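Local coordinates for dachshund homolog 1 (Homo sapiens, PDB 1L8R), which acts as a transcription factor in organogenesis, apparently regulating SIX1 and SIX6, through a domain containing a DNA-binding motif similar to the forkhead/winged helix, at residues E26-F37 with C83-L94. Sequence-based numbering, arbitrary orientation.
Sequences ELICLPQAFDLF and CKLISRKDFETL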
loop_
_atom_site.group_PDB
_atom_site.type_symbol
_atom_site.label_atom_id
_atom_site.label_comp_id
_atom_site.label_asym_id
_atom_site.label_seq_id
_atom_site.Cartn_x
_atom_site.Cartn_y
_atom_site.Cartn_z
ATOM N N GLU A 26 -7.429 -4.211 -7.999
ATOM C CA GLU A 26 -7.668 -3.535 -6.739
ATOM C C GLU A 26 -6.342 -3.442 -5.990
ATOM O O GLU A 26 -5.723 -4.458 -5.674
ATOM C CB GLU A 26 -8.686 -4.313 -5.906
ATOM C CG GLU A 26 -9.140 -3.589 -4.660
ATOM C CD GLU A 26 -10.283 -4.299 -3.969
ATOM O OE1 GLU A 26 -11.393 -4.339 -4.545
ATOM O OE2 GLU A 26 -10.069 -4.817 -2.855
ATOM N N LEU A 27 -5.915 -2.221 -5.705
ATOM C CA LEU A 27 -4.657 -2.016 -5.006
ATOM C C LEU A 27 -4.899 -1.324 -3.681
ATOM O O LEU A 27 -5.838 -0.543 -3.545
ATOM C CB LEU A 27 -3.730 -1.157 -5.857
ATOM C CG LEU A 27 -3.540 -1.593 -7.306
ATOM C CD1 LEU A 27 -2.650 -0.573 -8.008
ATOM C CD2 LEU A 27 -2.932 -2.986 -7.375
ATOM N N ILE A 28 -4.062 -1.619 -2.694
ATOM C CA ILE A 28 -4.218 -0.970 -1.410
ATOM C C ILE A 28 -3.004 -0.110 -1.084
ATOM O O ILE A 28 -1.925 -0.251 -1.687
ATOM C CB ILE A 28 -4.499 -1.993 -0.263
ATOM C CG1 ILE A 28 -3.357 -2.999 -0.131
ATOM C CG2 ILE A 28 -5.803 -2.739 -0.561
ATOM C CD1 ILE A 28 -3.363 -4.064 -1.185
ATOM N N CYS A 29 -3.202 0.800 -0.141
ATOM C CA CYS A 29 -2.163 1.724 0.289
ATOM C C CYS A 29 -1.041 0.979 1.014
ATOM O O CYS A 29 -1.234 0.471 2.118
ATOM C CB CYS A 29 -2.789 2.775 1.192
ATOM S SG CYS A 29 -1.619 3.911 1.894
ATOM N N LEU A 30 0.125 0.908 0.384
ATOM C CA LEU A 30 1.265 0.193 0.957
ATOM C C LEU A 30 1.744 0.697 2.322
ATOM O O LEU A 30 1.894 -0.098 3.257
ATOM C CB LEU A 30 2.434 0.185 -0.031
ATOM C CG LEU A 30 3.723 -0.499 0.447
ATOM C CD1 LEU A 30 3.425 -1.930 0.874
ATOM C CD2 LEU A 30 4.754 -0.470 -0.674
ATOM N N PRO A 31 1.996 2.010 2.462
ATOM C CA PRO A 31 2.455 2.518 3.762
ATOM C C PRO A 31 1.471 2.217 4.885
ATOM O O PRO A 31 1.876 1.931 6.017
ATOM C CB PRO A 31 2.609 4.016 3.518
ATOM C CG PRO A 31 2.961 4.086 2.074
ATOM C CD PRO A 31 2.014 3.085 1.451
ATOM N N GLN A 32 0.179 2.286 4.574
ATOM C CA GLN A 32 -0.850 2.015 5.570
ATOM C C GLN A 32 -0.807 0.552 5.991
ATOM O O GLN A 32 -0.841 0.250 7.186
ATOM C CB GLN A 32 -2.238 2.360 5.022
ATOM C CG GLN A 32 -3.382 2.081 5.991
ATOM C CD GLN A 32 -4.719 2.553 5.451
ATOM O OE1 GLN A 32 -5.003 2.404 4.265
ATOM N NE2 GLN A 32 -5.550 3.112 6.324
ATOM N N ALA A 33 -0.728 -0.352 5.016
ATOM C CA ALA A 33 -0.667 -1.784 5.308
ATOM C C ALA A 33 0.602 -2.079 6.101
ATOM O O ALA A 33 0.603 -2.915 7.005
ATOM C CB ALA A 33 -0.687 -2.596 4.009
ATOM N N PHE A 34 1.682 -1.392 5.749
ATOM C CA PHE A 34 2.955 -1.552 6.439
ATOM C C PHE A 34 2.797 -1.190 7.919
ATOM O O PHE A 34 3.158 -1.978 8.794
ATOM C CB PHE A 34 4.014 -0.649 5.800
ATOM C CG PHE A 34 5.280 -0.530 6.604
ATOM C CD1 PHE A 34 6.198 -1.570 6.641
ATOM C CD2 PHE A 34 5.542 0.621 7.339
ATOM C CE1 PHE A 34 7.366 -1.466 7.399
ATOM C CE2 PHE A 34 6.703 0.734 8.098
ATOM C CZ PHE A 34 7.616 -0.311 8.128
ATOM N N ASP A 35 2.240 -0.012 8.196
ATOM C CA ASP A 35 2.062 0.436 9.578
ATOM C C ASP A 35 1.190 -0.506 10.391
ATOM O O ASP A 35 1.380 -0.651 11.599
ATOM C CB ASP A 35 1.427 1.830 9.641
ATOM C CG ASP A 35 2.250 2.882 8.942
ATOM O OD1 ASP A 35 3.496 2.770 8.935
ATOM O OD2 ASP A 35 1.642 3.833 8.412
ATOM N N LEU A 36 0.228 -1.137 9.729
ATOM C CA LEU A 36 -0.690 -2.044 10.407
ATOM C C LEU A 36 -0.153 -3.440 10.675
ATOM O O LEU A 36 -0.463 -4.035 11.712
ATOM C CB LEU A 36 -1.988 -2.178 9.606
ATOM C CG LEU A 36 -2.951 -0.991 9.553
ATOM C CD1 LEU A 36 -4.029 -1.263 8.513
ATOM C CD2 LEU A 36 -3.572 -0.767 10.930
ATOM N N PHE A 37 0.661 -3.964 9.763
ATOM C CA PHE A 37 1.144 -5.330 9.918
ATOM C C PHE A 37 2.643 -5.617 9.941
ATOM O O PHE A 37 3.048 -6.710 10.339
ATOM C CB PHE A 37 0.490 -6.192 8.839
ATOM C CG PHE A 37 -1.005 -6.092 8.815
ATOM C CD1 PHE A 37 -1.766 -6.602 9.864
ATOM C CD2 PHE A 37 -1.656 -5.468 7.756
ATOM C CE1 PHE A 37 -3.156 -6.488 9.858
ATOM C CE2 PHE A 37 -3.045 -5.348 7.741
ATOM C CZ PHE A 37 -3.797 -5.861 8.796
ATOM N N CYS A 83 3.239 8.252 -2.454
ATOM C CA CYS A 83 2.676 7.011 -1.935
ATOM C C CYS A 83 2.590 5.947 -3.009
ATOM O O CYS A 83 2.365 6.250 -4.176
ATOM C CB CYS A 83 1.277 7.244 -1.365
ATOM S SG CYS A 83 0.680 5.843 -0.386
ATOM N N LYS A 84 2.771 4.694 -2.605
ATOM C CA LYS A 84 2.696 3.576 -3.533
ATOM C C LYS A 84 1.579 2.617 -3.161
ATOM O O LYS A 84 1.162 2.545 -2.001
ATOM C CB LYS A 84 4.039 2.854 -3.596
ATOM C CG LYS A 84 5.081 3.665 -4.359
ATOM C CD LYS A 84 6.460 3.061 -4.273
ATOM C CE LYS A 84 7.449 3.878 -5.088
ATOM N NZ LYS A 84 8.857 3.423 -4.866
ATOM N N LEU A 85 1.095 1.895 -4.170
ATOM C CA LEU A 85 -0.001 0.952 -4.013
ATOM C C LEU A 85 0.381 -0.424 -4.552
ATOM O O LEU A 85 1.077 -0.531 -5.557
ATOM C CB LEU A 85 -1.214 1.440 -4.816
ATOM C CG LEU A 85 -1.756 2.861 -4.634
ATOM C CD1 LEU A 85 -2.874 3.103 -5.648
ATOM C CD2 LEU A 85 -2.271 3.056 -3.208
ATOM N N ILE A 86 -0.066 -1.485 -3.887
ATOM C CA ILE A 86 0.186 -2.830 -4.402
ATOM C C ILE A 86 -1.042 -3.692 -4.136
ATOM O O ILE A 86 -1.842 -3.376 -3.265
ATOM C CB ILE A 86 1.454 -3.510 -3.797
ATOM C CG1 ILE A 86 1.340 -3.641 -2.282
ATOM C CG2 ILE A 86 2.707 -2.743 -4.229
ATOM C CD1 ILE A 86 2.419 -4.561 -1.696
ATOM N N SER A 87 -1.207 -4.761 -4.909
ATOM C CA SER A 87 -2.365 -5.634 -4.738
ATOM C C SER A 87 -2.325 -6.370 -3.404
ATOM O O SER A 87 -1.264 -6.538 -2.803
ATOM C CB SER A 87 -2.440 -6.643 -5.892
ATOM O OG SER A 87 -1.338 -7.539 -5.875
ATOM N N ARG A 88 -3.484 -6.812 -2.925
ATOM C CA ARG A 88 -3.511 -7.527 -1.658
ATOM C C ARG A 88 -2.711 -8.819 -1.756
ATOM O O ARG A 88 -2.061 -9.220 -0.792
ATOM C CB ARG A 88 -4.952 -7.800 -1.217
ATOM C CG ARG A 88 -5.605 -6.582 -0.568
ATOM C CD ARG A 88 -6.970 -6.881 0.028
ATOM N NE ARG A 88 -7.927 -7.310 -0.989
ATOM C CZ ARG A 88 -9.237 -7.390 -0.792
ATOM N NH1 ARG A 88 -9.756 -7.070 0.387
ATOM N NH2 ARG A 88 -10.030 -7.788 -1.776
ATOM N N LYS A 89 -2.736 -9.455 -2.925
ATOM C CA LYS A 89 -1.987 -10.694 -3.128
ATOM C C LYS A 89 -0.490 -10.402 -3.037
ATOM O O LYS A 89 0.269 -11.175 -2.451
ATOM C CB LYS A 89 -2.299 -11.307 -4.494
ATOM C CG LYS A 89 -1.781 -12.733 -4.645
ATOM C CD LYS A 89 -2.006 -13.286 -6.049
ATOM C CE LYS A 89 -0.894 -12.869 -6.999
ATOM N NZ LYS A 89 0.402 -13.504 -6.618
ATOM N N ASP A 90 -0.067 -9.288 -3.630
ATOM C CA ASP A 90 1.338 -8.910 -3.591
ATOM C C ASP A 90 1.743 -8.500 -2.181
ATOM O O ASP A 90 2.890 -8.711 -1.764
ATOM C CB ASP A 90 1.626 -7.776 -4.584
ATOM C CG ASP A 90 1.769 -8.277 -6.017
ATOM O OD1 ASP A 90 1.929 -9.500 -6.213
ATOM O OD2 ASP A 90 1.738 -7.449 -6.951
ATOM N N PHE A 91 0.815 -7.918 -1.431
ATOM C CA PHE A 91 1.161 -7.535 -0.078
ATOM C C PHE A 91 1.382 -8.808 0.733
ATOM O O PHE A 91 2.304 -8.883 1.534
ATOM C CB PHE A 91 0.063 -6.719 0.592
ATOM C CG PHE A 91 0.417 -6.298 1.986
ATOM C CD1 PHE A 91 1.340 -5.281 2.202
ATOM C CD2 PHE A 91 -0.111 -6.966 3.084
ATOM C CE1 PHE A 91 1.744 -4.938 3.489
ATOM C CE2 PHE A 91 0.285 -6.632 4.373
ATOM C CZ PHE A 91 1.213 -5.616 4.579
ATOM N N GLU A 92 0.530 -9.808 0.522
ATOM C CA GLU A 92 0.673 -11.055 1.266
ATOM C C GLU A 92 2.003 -11.719 0.920
ATOM O O GLU A 92 2.669 -12.272 1.790
ATOM C CB GLU A 92 -0.496 -12.006 0.979
ATOM C CG GLU A 92 -1.873 -11.471 1.389
ATOM C CD GLU A 92 -1.953 -11.002 2.844
ATOM O OE1 GLU A 92 -1.023 -11.269 3.633
ATOM O OE2 GLU A 92 -2.966 -10.362 3.204
ATOM N N THR A 93 2.391 -11.655 -0.351
ATOM C CA THR A 93 3.663 -12.222 -0.780
ATOM C C THR A 93 4.764 -11.480 -0.025
ATOM O O THR A 93 5.710 -12.087 0.475
ATOM C CB THR A 93 3.879 -12.043 -2.298
ATOM O OG1 THR A 93 2.878 -12.778 -3.016
ATOM C CG2 THR A 93 5.256 -12.548 -2.710
ATOM N N LEU A 94 4.636 -10.159 0.048
ATOM C CA LEU A 94 5.606 -9.343 0.768
ATOM C C LEU A 94 5.582 -9.719 2.247
ATOM O O LEU A 94 6.624 -9.923 2.866
ATOM C CB LEU A 94 5.270 -7.858 0.616
ATOM C CG LEU A 94 6.008 -6.928 1.578
ATOM C CD1 LEU A 94 7.497 -6.916 1.227
ATOM C CD2 LEU A 94 5.419 -5.533 1.501
HETATM O O HOH W 1 -5.982 -7.135 -5.321
#
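Backbone hydrogen bonding joins I28 to I86 as an antiparallel hydrogen-bonded pair: I86 N reaches I28 O at 3.1 Å (N-H...O 153°), and I28 N returns a bond to I86 O, an oxygen whose place is less certain. L30 N, in the first turn of helix 30-37, adds a bond to K84 O (3.1 Å).

Apolar side chains bridge helix segments 30-37 and 88-94, whose axes approach to 11.7 Å at 42°. The A33 methyl sits over one face of the F91 ring, a CH-pi contact with CB 3.8 Å from the centroid; F91 CG, anti to the backbone N (chi1 -179°), carries the ring there. L30 CD1 meets the ring edge and, at 3.8 Å, I86 CD1; F37 CD2 lies 4.1 Å from F91 CE2. With an alanine at F91 the ring face over A33 CB is gone, and a gap would probably open beside L30 and F37. Where strand 26-29 passes into helix 30-37, C29 SG and P31 CD touch C83 SG.

The charged pair E26 OE2–R88 NH2 (3.2 Å) is purely electrostatic, the oxygen lying above the guanidinium plane, while R88 NH1 donates to D11 O.

Strand pairing thus fixes the register, and F91's contacts are consistent with nonpolar packing holding the helices together in this winged-helix-type domain, with the E26–R88 ion pair between partly exposed residues.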